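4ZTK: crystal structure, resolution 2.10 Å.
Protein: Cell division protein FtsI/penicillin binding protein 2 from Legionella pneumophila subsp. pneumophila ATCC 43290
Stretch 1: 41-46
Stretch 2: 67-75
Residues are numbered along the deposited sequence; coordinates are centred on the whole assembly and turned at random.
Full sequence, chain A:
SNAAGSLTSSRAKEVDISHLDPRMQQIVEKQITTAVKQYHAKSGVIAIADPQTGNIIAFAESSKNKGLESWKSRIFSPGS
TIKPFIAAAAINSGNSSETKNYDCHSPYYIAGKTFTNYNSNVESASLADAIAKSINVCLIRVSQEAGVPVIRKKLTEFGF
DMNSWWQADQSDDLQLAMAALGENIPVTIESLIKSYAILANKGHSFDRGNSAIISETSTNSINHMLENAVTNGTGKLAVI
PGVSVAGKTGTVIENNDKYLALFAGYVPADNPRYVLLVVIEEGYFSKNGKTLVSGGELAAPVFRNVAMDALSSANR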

# COMPACT_ATOMS: atom_id res chain seq x y z
N ALA A 41 -2.03 16.15 11.41
CA ALA A 41 -2.42 14.76 11.57
C ALA A 41 -2.28 14.29 13.01
O ALA A 41 -1.47 14.81 13.78
N LYS A 42 -3.08 13.29 13.38
CA LYS A 42 -2.95 12.67 14.68
C LYS A 42 -1.63 11.92 14.76
O LYS A 42 -0.91 12.00 15.75
N SER A 43 -1.31 11.19 13.69
CA SER A 43 -0.02 10.52 13.58
C SER A 43 0.32 10.22 12.12
O SER A 43 -0.48 10.45 11.22
N GLY A 44 1.51 9.69 11.90
CA GLY A 44 1.91 9.30 10.57
C GLY A 44 3.13 8.40 10.63
O GLY A 44 3.88 8.45 11.60
N VAL A 45 3.32 7.60 9.60
CA VAL A 45 4.44 6.68 9.55
C VAL A 45 4.91 6.51 8.11
O VAL A 45 4.11 6.53 7.18
N ILE A 46 6.23 6.39 7.93
CA ILE A 46 6.80 6.02 6.65
C ILE A 46 7.74 4.84 6.83
O ILE A 46 8.56 4.81 7.76
N GLY A 67 -0.21 8.50 24.26
CA GLY A 67 -1.01 7.30 24.39
C GLY A 67 -1.21 6.45 23.14
O GLY A 67 -1.72 5.34 23.24
N LEU A 68 -0.81 6.97 21.98
CA LEU A 68 -0.96 6.21 20.75
C LEU A 68 -0.08 4.96 20.75
O LEU A 68 1.06 4.99 21.20
N GLU A 69 -0.64 3.86 20.26
CA GLU A 69 0.17 2.67 20.01
C GLU A 69 1.09 2.97 18.84
O GLU A 69 0.69 3.60 17.87
N SER A 70 2.33 2.52 18.94
CA SER A 70 3.29 2.71 17.87
C SER A 70 2.84 1.99 16.60
O SER A 70 2.25 0.92 16.66
N TRP A 71 3.14 2.59 15.45
CA TRP A 71 2.90 1.94 14.16
C TRP A 71 3.81 0.74 13.95
O TRP A 71 3.68 0.02 12.96
N LYS A 72 4.75 0.52 14.87
CA LYS A 72 5.60 -0.66 14.81
C LYS A 72 4.75 -1.91 15.03
O LYS A 72 5.09 -2.99 14.54
N SER A 73 3.65 -1.77 15.76
CA SER A 73 2.80 -2.92 16.08
C SER A 73 1.32 -2.74 15.70
O SER A 73 0.56 -3.71 15.68
N ARG A 74 0.92 -1.51 15.40
CA ARG A 74 -0.50 -1.19 15.17
C ARG A 74 -1.15 -1.97 14.02
O ARG A 74 -0.58 -2.09 12.94
N ILE A 75 -2.34 -2.49 14.28
CA ILE A 75 -3.07 -3.28 13.29
C ILE A 75 -4.14 -2.43 12.61
O ILE A 75 -4.93 -1.76 13.27

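A single tryptophan, Trp-71, is held by a strand in two ways at once: its indole nitrogen is hydrogen-bonded at the ring edge by one strand residue, while a methyl group two residues further along covers one face. The two contacts come from Ser-43 and Val-45, whose CA-to-CB bonds both point toward stretch 2; between them lies Gly-44, where a CB would point away. This is the alternation expected of an extended strand, here running through 43-46, and it is met by a stretch 2 that has no regular helix or strand.

Trp-71 has chi1 in m (-74°) and chi2 at 100°, and has the largest covered area of any residue in the contact, 82 Å² of its surface. NE1 of Trp-71 donates to OG of Ser-43 at 2.9 Å with an N-H...O angle of 155°, close enough to linear for a good bond; the serine, in rotamer p, places OG near the plane of the indole, where the N-H points. This OG is also hydrogen-bonded elsewhere in the structure. Val-45, chi1 p (53°), sets CG1 over the ring face, 3.6 Å from CG of Trp-71 and 3.8 Å from the centroid of the five-membered ring. At 18° off the ring normal, this is a CH-pi contact as well as apolar packing. The backbone N of Gly-44 lies obliquely to the indole, 4.1 Å from NE1 of Trp-71.

Earlier in stretch 2, Leu-68 packs against Lys-42 and Ser-43. Its chi1 is m (-79°), but chi2 lies between wells at 103°. CD2 of Leu-68 touches CB of Ser-43 and CE of Lys-42, at 3.8 Å in each case. Lys-42 is fully extended, all four chi angles t, so that its aliphatic chain reaches along the leucine; the contact uses carbon, not charge, and no salt bridge crosses between the stretches.

The CA-to-CB bond of Arg-74, a side chain also extended with chi1 to chi3 t, points toward stretch 1, but the residue contributes little: NH1 of Arg-74 stays 4.1 Å from OG of Ser-43, too far for a hydrogen bond, and both NH1 and NH2 have partners elsewhere in the structure. Within stretch 2, local hydrogen bonds span the turn that contains Trp-71. OG of Ser-70 accepts from N of Lys-72 at 2.9 Å, O of Ser-70 accepts from N of Ser-73 at 3.2 Å, and OG of Ser-73 donates to OE1 of Glu-69 at 2.9 Å.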

# COMPACT_ATOMS: atom_id res chain seq x y z
CB ALA A 41 -1.60 13.87 10.65
CB LYS A 42 -4.12 11.72 14.95
CG LYS A 42 -4.08 11.06 16.32
CD LYS A 42 -5.29 10.17 16.54
CE LYS A 42 -5.25 9.51 17.91
NZ LYS A 42 -6.31 8.48 18.06
CB SER A 43 -0.01 9.21 14.38
OG SER A 43 -0.76 8.21 13.71
CB VAL A 45 4.05 5.30 10.14
CG1 VAL A 45 2.79 4.76 9.47
CG2 VAL A 45 5.21 4.29 10.01
CB ILE A 46 7.61 7.17 6.02
CG1 ILE A 46 6.72 8.39 5.80
CG2 ILE A 46 8.22 6.73 4.70
CD1 ILE A 46 7.49 9.61 5.33
CB LEU A 68 -0.62 7.06 19.53
CG LEU A 68 -1.66 8.05 19.02
CD1 LEU A 68 -1.30 9.47 19.45
CD2 LEU A 68 -1.80 7.95 17.51
CB GLU A 69 -0.71 1.47 19.68
CG GLU A 69 0.08 0.23 19.29
CD GLU A 69 -0.81 -0.93 18.88
OE1 GLU A 69 -0.27 -2.04 18.67
OE2 GLU A 69 -2.03 -0.72 18.76
CB SER A 70 4.67 2.21 18.28
OG SER A 70 5.54 2.17 17.16
CB TRP A 71 3.07 2.93 13.01
CG TRP A 71 1.96 3.91 12.90
CD1 TRP A 71 1.95 5.20 13.35
CD2 TRP A 71 0.68 3.68 12.31
NE1 TRP A 71 0.74 5.79 13.07
CE2 TRP A 71 -0.06 4.88 12.43
CE3 TRP A 71 0.07 2.58 11.70
CZ2 TRP A 71 -1.36 5.00 11.95
CZ3 TRP A 71 -1.22 2.70 11.22
CH2 TRP A 71 -1.92 3.91 11.36
CB LYS A 72 6.71 -0.60 15.87
CG LYS A 72 7.77 0.48 15.64
CD LYS A 72 9.07 0.09 16.33
CE LYS A 72 10.09 1.23 16.32
NZ LYS A 72 9.85 2.21 17.42
CB SER A 73 2.92 -3.27 17.56
OG SER A 73 2.62 -2.16 18.38
CB ARG A 74 -0.67 0.32 14.96
CG ARG A 74 -2.09 0.78 14.74
CD ARG A 74 -2.19 2.29 14.93
NE ARG A 74 -3.48 2.83 14.52
CZ ARG A 74 -3.81 4.12 14.62
NH1 ARG A 74 -2.95 4.99 15.12
NH2 ARG A 74 -5.01 4.53 14.22
CB ILE A 75 -3.76 -4.50 13.94
CG1 ILE A 75 -2.73 -5.43 14.57
CG2 ILE A 75 -4.62 -5.24 12.92
CD1 ILE A 75 -3.33 -6.67 15.22